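Long-range contact in exoribonuclease II, mitochondrial (Candida glabrata, PDB 6F3H), which degrades RNA from the 3' end as the exoribonuclease component of the mitochondrial RNA degradosome, and binds a magnesium ion in its active site: residues Gly393-Asp401 with Asn409-Leu417. The protein carries 1 engineered substitution. Residues are numbered along the deposited sequence; the frame is centred on the assembly and turned at random.
Engineered in segment 409-417: Asn409 (natural residue Asp). With MG (magnesium ion), chain E; nucleotides of chain C.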
loop_
_atom_site.group_PDB
_atom_site.type_symbol
_atom_site.label_atom_id
_atom_site.label_comp_id
_atom_site.label_asym_id
_atom_site.label_seq_id
_atom_site.Cartn_x
_atom_site.Cartn_y
_atom_site.Cartn_z
ATOM N N GLY A 393 -13.201 22.339 -27.843
ATOM C CA GLY A 393 -12.537 23.269 -28.721
ATOM C C GLY A 393 -11.217 23.756 -28.180
ATOM O O GLY A 393 -10.344 22.976 -27.780
ATOM N N ASP A 394 -11.077 25.069 -28.171
ATOM C CA ASP A 394 -9.843 25.736 -27.827
ATOM C C ASP A 394 -9.876 26.188 -26.393
ATOM O O ASP A 394 -8.940 26.836 -25.927
ATOM C CB ASP A 394 -9.627 26.937 -28.752
ATOM C CG ASP A 394 -8.204 27.434 -28.739
ATOM O OD1 ASP A 394 -7.312 26.641 -29.093
ATOM O OD2 ASP A 394 -7.978 28.622 -28.394
HETATM N N MSE A 395 -10.949 25.876 -25.698
HETATM C CA MSE A 395 -10.992 26.095 -24.291
HETATM C C MSE A 395 -9.737 25.538 -23.649
HETATM O O MSE A 395 -9.361 24.386 -23.906
HETATM C CB MSE A 395 -12.207 25.440 -23.711
HETATM C CG MSE A 395 -12.158 25.378 -22.232
HETATM SE SE MSE A 395 -13.629 24.326 -21.546
HETATM C CE MSE A 395 -14.121 25.471 -20.036
ATOM N N PRO A 396 -9.087 26.374 -22.835
ATOM C CA PRO A 396 -7.794 26.011 -22.241
ATOM C C PRO A 396 -7.949 25.110 -21.036
ATOM O O PRO A 396 -8.784 25.338 -20.151
ATOM C CB PRO A 396 -7.197 27.354 -21.818
ATOM C CG PRO A 396 -8.344 28.272 -21.721
ATOM C CD PRO A 396 -9.580 27.652 -22.319
ATOM N N VAL A 397 -7.070 24.109 -20.992
ATOM C CA VAL A 397 -7.049 23.067 -19.975
ATOM C C VAL A 397 -5.728 23.121 -19.240
ATOM O O VAL A 397 -4.673 22.912 -19.849
ATOM C CB VAL A 397 -7.198 21.685 -20.605
ATOM C CG1 VAL A 397 -7.312 20.666 -19.538
ATOM C CG2 VAL A 397 -8.417 21.699 -21.481
ATOM N N PHE A 398 -5.790 23.274 -17.923
ATOM C CA PHE A 398 -4.607 23.380 -17.087
ATOM C C PHE A 398 -4.225 22.032 -16.468
ATOM O O PHE A 398 -4.959 21.496 -15.631
ATOM C CB PHE A 398 -4.855 24.408 -15.991
ATOM C CG PHE A 398 -5.257 25.771 -16.490
ATOM C CD1 PHE A 398 -4.320 26.615 -17.073
ATOM C CD2 PHE A 398 -6.555 26.238 -16.313
ATOM C CE1 PHE A 398 -4.684 27.888 -17.495
ATOM C CE2 PHE A 398 -6.925 27.509 -16.731
ATOM C CZ PHE A 398 -5.993 28.333 -17.320
ATOM N N CYS A 399 -3.047 21.518 -16.836
ATOM C CA CYS A 399 -2.477 20.280 -16.291
ATOM C C CYS A 399 -1.308 20.639 -15.386
ATOM O O CYS A 399 -0.165 20.765 -15.835
ATOM C CB CYS A 399 -2.039 19.352 -17.413
ATOM S SG CYS A 399 -3.405 18.800 -18.458
ATOM N N ILE A 400 -1.607 20.788 -14.099
ATOM C CA ILE A 400 -0.645 21.281 -13.116
ATOM C C ILE A 400 0.042 20.069 -12.505
ATOM O O ILE A 400 -0.460 19.470 -11.554
ATOM C CB ILE A 400 -1.324 22.125 -12.057
ATOM C CG1 ILE A 400 -2.278 23.076 -12.746
ATOM C CG2 ILE A 400 -0.282 22.839 -11.227
ATOM C CD1 ILE A 400 -2.930 23.985 -11.814
ATOM N N ASP A 401 1.203 19.709 -13.048
ATOM C CA ASP A 401 1.986 18.585 -12.571
ATOM C C ASP A 401 3.402 19.127 -12.316
ATOM O O ASP A 401 3.672 20.309 -12.526
ATOM C CB ASP A 401 1.878 17.428 -13.579
ATOM C CG ASP A 401 0.708 16.528 -13.341
ATOM O OD1 ASP A 401 0.227 16.456 -12.165
ATOM O OD2 ASP A 401 0.231 15.864 -14.313
ATOM N N ASN A 409 -2.970 12.683 -15.702
ATOM C CA ASN A 409 -4.310 12.119 -15.617
ATOM C C ASN A 409 -5.398 13.182 -15.577
ATOM O O ASN A 409 -6.566 12.867 -15.826
ATOM C CB ASN A 409 -4.480 11.279 -14.319
ATOM C CG ASN A 409 -3.789 9.917 -14.350
ATOM O OD1 ASN A 409 -4.289 8.961 -14.947
ATOM N ND2 ASN A 409 -2.680 9.808 -13.640
ATOM N N ASP A 410 -5.036 14.439 -15.327
ATOM C CA ASP A 410 -5.959 15.481 -14.893
ATOM C C ASP A 410 -5.737 16.816 -15.598
ATOM O O ASP A 410 -4.599 17.230 -15.819
ATOM C CB ASP A 410 -5.762 15.692 -13.389
ATOM C CG ASP A 410 -4.309 16.093 -13.036
ATOM O OD1 ASP A 410 -3.385 15.707 -13.787
ATOM O OD2 ASP A 410 -4.047 16.700 -11.977
ATOM N N GLY A 411 -6.829 17.516 -15.888
ATOM C CA GLY A 411 -6.767 18.916 -16.280
ATOM C C GLY A 411 -7.979 19.653 -15.748
ATOM O O GLY A 411 -9.027 19.058 -15.510
ATOM N N ILE A 412 -7.835 20.965 -15.578
ATOM C CA ILE A 412 -8.911 21.817 -15.075
ATOM C C ILE A 412 -9.238 22.920 -16.073
ATOM O O ILE A 412 -8.339 23.538 -16.657
ATOM C CB ILE A 412 -8.535 22.455 -13.726
ATOM C CG1 ILE A 412 -7.817 21.446 -12.852
ATOM C CG2 ILE A 412 -9.754 22.983 -13.029
ATOM C CD1 ILE A 412 -7.370 22.039 -11.563
ATOM N N SER A 413 -10.529 23.218 -16.203
ATOM C CA SER A 413 -11.010 24.292 -17.053
ATOM C C SER A 413 -12.127 25.004 -16.321
ATOM O O SER A 413 -12.951 24.358 -15.667
ATOM C CB SER A 413 -11.496 23.752 -18.390
ATOM O OG SER A 413 -10.418 23.158 -19.101
ATOM N N ILE A 414 -12.125 26.335 -16.394
ATOM C CA ILE A 414 -13.163 27.142 -15.769
ATOM C C ILE A 414 -13.757 28.100 -16.788
ATOM O O ILE A 414 -13.067 28.602 -17.687
ATOM C CB ILE A 414 -12.646 27.908 -14.535
ATOM C CG1 ILE A 414 -13.767 28.715 -13.897
ATOM C CG2 ILE A 414 -11.530 28.811 -14.891
ATOM C CD1 ILE A 414 -13.384 29.313 -12.603
ATOM N N GLU A 415 -15.056 28.313 -16.660
ATOM C CA GLU A 415 -15.779 29.333 -17.389
ATOM C C GLU A 415 -16.451 30.248 -16.395
ATOM O O GLU A 415 -17.329 29.809 -15.641
ATOM C CB GLU A 415 -16.813 28.708 -18.296
ATOM C CG GLU A 415 -16.226 28.258 -19.564
ATOM C CD GLU A 415 -17.182 27.398 -20.303
ATOM O OE1 GLU A 415 -18.141 26.925 -19.654
ATOM O OE2 GLU A 415 -17.003 27.233 -21.526
ATOM N N GLU A 416 -16.043 31.512 -16.389
ATOM C CA GLU A 416 -16.729 32.470 -15.542
ATOM C C GLU A 416 -17.946 32.958 -16.312
ATOM O O GLU A 416 -17.821 33.653 -17.327
ATOM C CB GLU A 416 -15.806 33.603 -15.120
ATOM C CG GLU A 416 -16.275 34.206 -13.805
ATOM C CD GLU A 416 -15.395 35.346 -13.307
ATOM O OE1 GLU A 416 -14.429 35.730 -14.015
ATOM O OE2 GLU A 416 -15.655 35.831 -12.178
ATOM N N LEU A 417 -19.113 32.518 -15.859
ATOM C CA LEU A 417 -20.414 32.842 -16.413
ATOM C C LEU A 417 -20.930 34.180 -15.900
ATOM O O LEU A 417 -21.341 35.044 -16.677
ATOM C CB LEU A 417 -21.397 31.740 -16.034
ATOM C CG LEU A 417 -20.960 30.352 -16.453
ATOM C CD1 LEU A 417 -22.042 29.330 -16.131
ATOM C CD2 LEU A 417 -20.633 30.379 -17.933
HETATM MG MG MG E . -1.393 16.342 -12.913
ATOM P P C C 6 -1.561 12.676 -11.650
ATOM O OP1 C C 6 -1.746 12.942 -13.083
ATOM O OP2 C C 6 -2.469 11.782 -10.913
ATOM O "O5'" C C 6 -0.072 12.170 -11.551
ATOM C "C5'" C C 6 0.982 13.019 -11.977
ATOM C "C4'" C C 6 2.338 12.492 -11.569
ATOM O "O4'" C C 6 2.540 12.610 -10.136
ATOM C "C3'" C C 6 2.613 11.028 -11.827
ATOM O "O3'" C C 6 2.861 10.727 -13.183
ATOM C "C2'" C C 6 3.822 10.810 -10.956
ATOM O "O2'" C C 6 4.914 11.482 -11.542
ATOM C "C1'" C C 6 3.427 11.603 -9.712
ATOM N N1 C C 6 2.789 10.737 -8.680
ATOM C C2 C C 6 3.637 10.028 -7.795
ATOM O O2 C C 6 4.857 10.168 -7.877
ATOM N N3 C C 6 3.177 9.201 -6.836
ATOM C C4 C C 6 1.875 9.046 -6.738
ATOM N N4 C C 6 1.461 8.224 -5.767
ATOM C C5 C C 6 0.972 9.740 -7.612
ATOM C C6 C C 6 1.450 10.555 -8.562
ATOM P P A C 5 -5.162 12.923 -7.276
ATOM O OP1 A C 5 -6.143 12.824 -8.379
ATOM O OP2 A C 5 -4.864 11.709 -6.463
ATOM O "O5'" A C 5 -3.801 13.398 -7.922
ATOM C "C5'" A C 5 -3.775 14.591 -8.678
ATOM C "C4'" A C 5 -2.379 15.102 -8.890
ATOM O "O4'" A C 5 -1.782 15.457 -7.620
ATOM C "C3'" A C 5 -1.390 14.132 -9.508
ATOM O "O3'" A C 5 -1.502 14.080 -10.912
ATOM C "C2'" A C 5 -0.063 14.698 -9.044
ATOM O "O2'" A C 5 0.276 15.847 -9.807
ATOM C "C1'" A C 5 -0.417 15.135 -7.630
ATOM N N9 A C 5 -0.239 14.018 -6.717
ATOM C C8 A C 5 -1.152 13.091 -6.279
ATOM N N7 A C 5 -0.641 12.179 -5.491
ATOM C C5 A C 5 0.692 12.545 -5.446
ATOM C C6 A C 5 1.783 11.997 -4.774
ATOM N N6 A C 5 1.695 10.911 -3.995
ATOM N N1 A C 5 2.975 12.623 -4.948
ATOM C C2 A C 5 3.053 13.713 -5.732
ATOM N N3 A C 5 2.095 14.334 -6.418
ATOM C C4 A C 5 0.950 13.672 -6.210
HETATM O O HOH W 1 -4.065 19.816 -13.172
HETATM O O HOH W 2 -2.647 17.496 -11.937
HETATM O O HOH W 3 -2.637 16.416 -14.448
#
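Phe398 and Ile412 form a single antiparallel hydrogen-bonded bridge in the RNB domain, joining the loop that ends at the metal ligand Asp401 to strand 410-416, an outer strand of a mixed sheet. Phe398 N gives a nearly straight bond (176°) to Ile412 O, and Ile412 N returns one to Phe398 O at 2.9 Å. Ser413 adds a side-chain bond: its short side chain lets OG donate to Pro396 O at 2.9 Å, from above the carbonyl plane, and OG also bonds to His427 of the adjoining strand.

Van der Waals contacts flank these bonds. Gly411, lacking a side chain, lets Val397 CG1 settle 3.7 Å from its CA; this methyl lies anti to the backbone N (chi1 -174°), leaving CG2 beside Ser413 OG. Selenomethionine Met395 bends at chi3 and lays CE against Ser413 CB and Glu415 CG, crossing the glutamate chain, whose carboxylate pairs with Arg423.

At the other end two carboxylates, suited to a hard cation, converge on magnesium beside the RNA. Engineered Asn409 gives its backbone N-H to OP1 of C6 of chain C. Asp401 grips the metal through both oxygens, whereas Asp410 binds it through OD1 at 2.3 Å, its carboxylate plane turned 36° from that of Asp401.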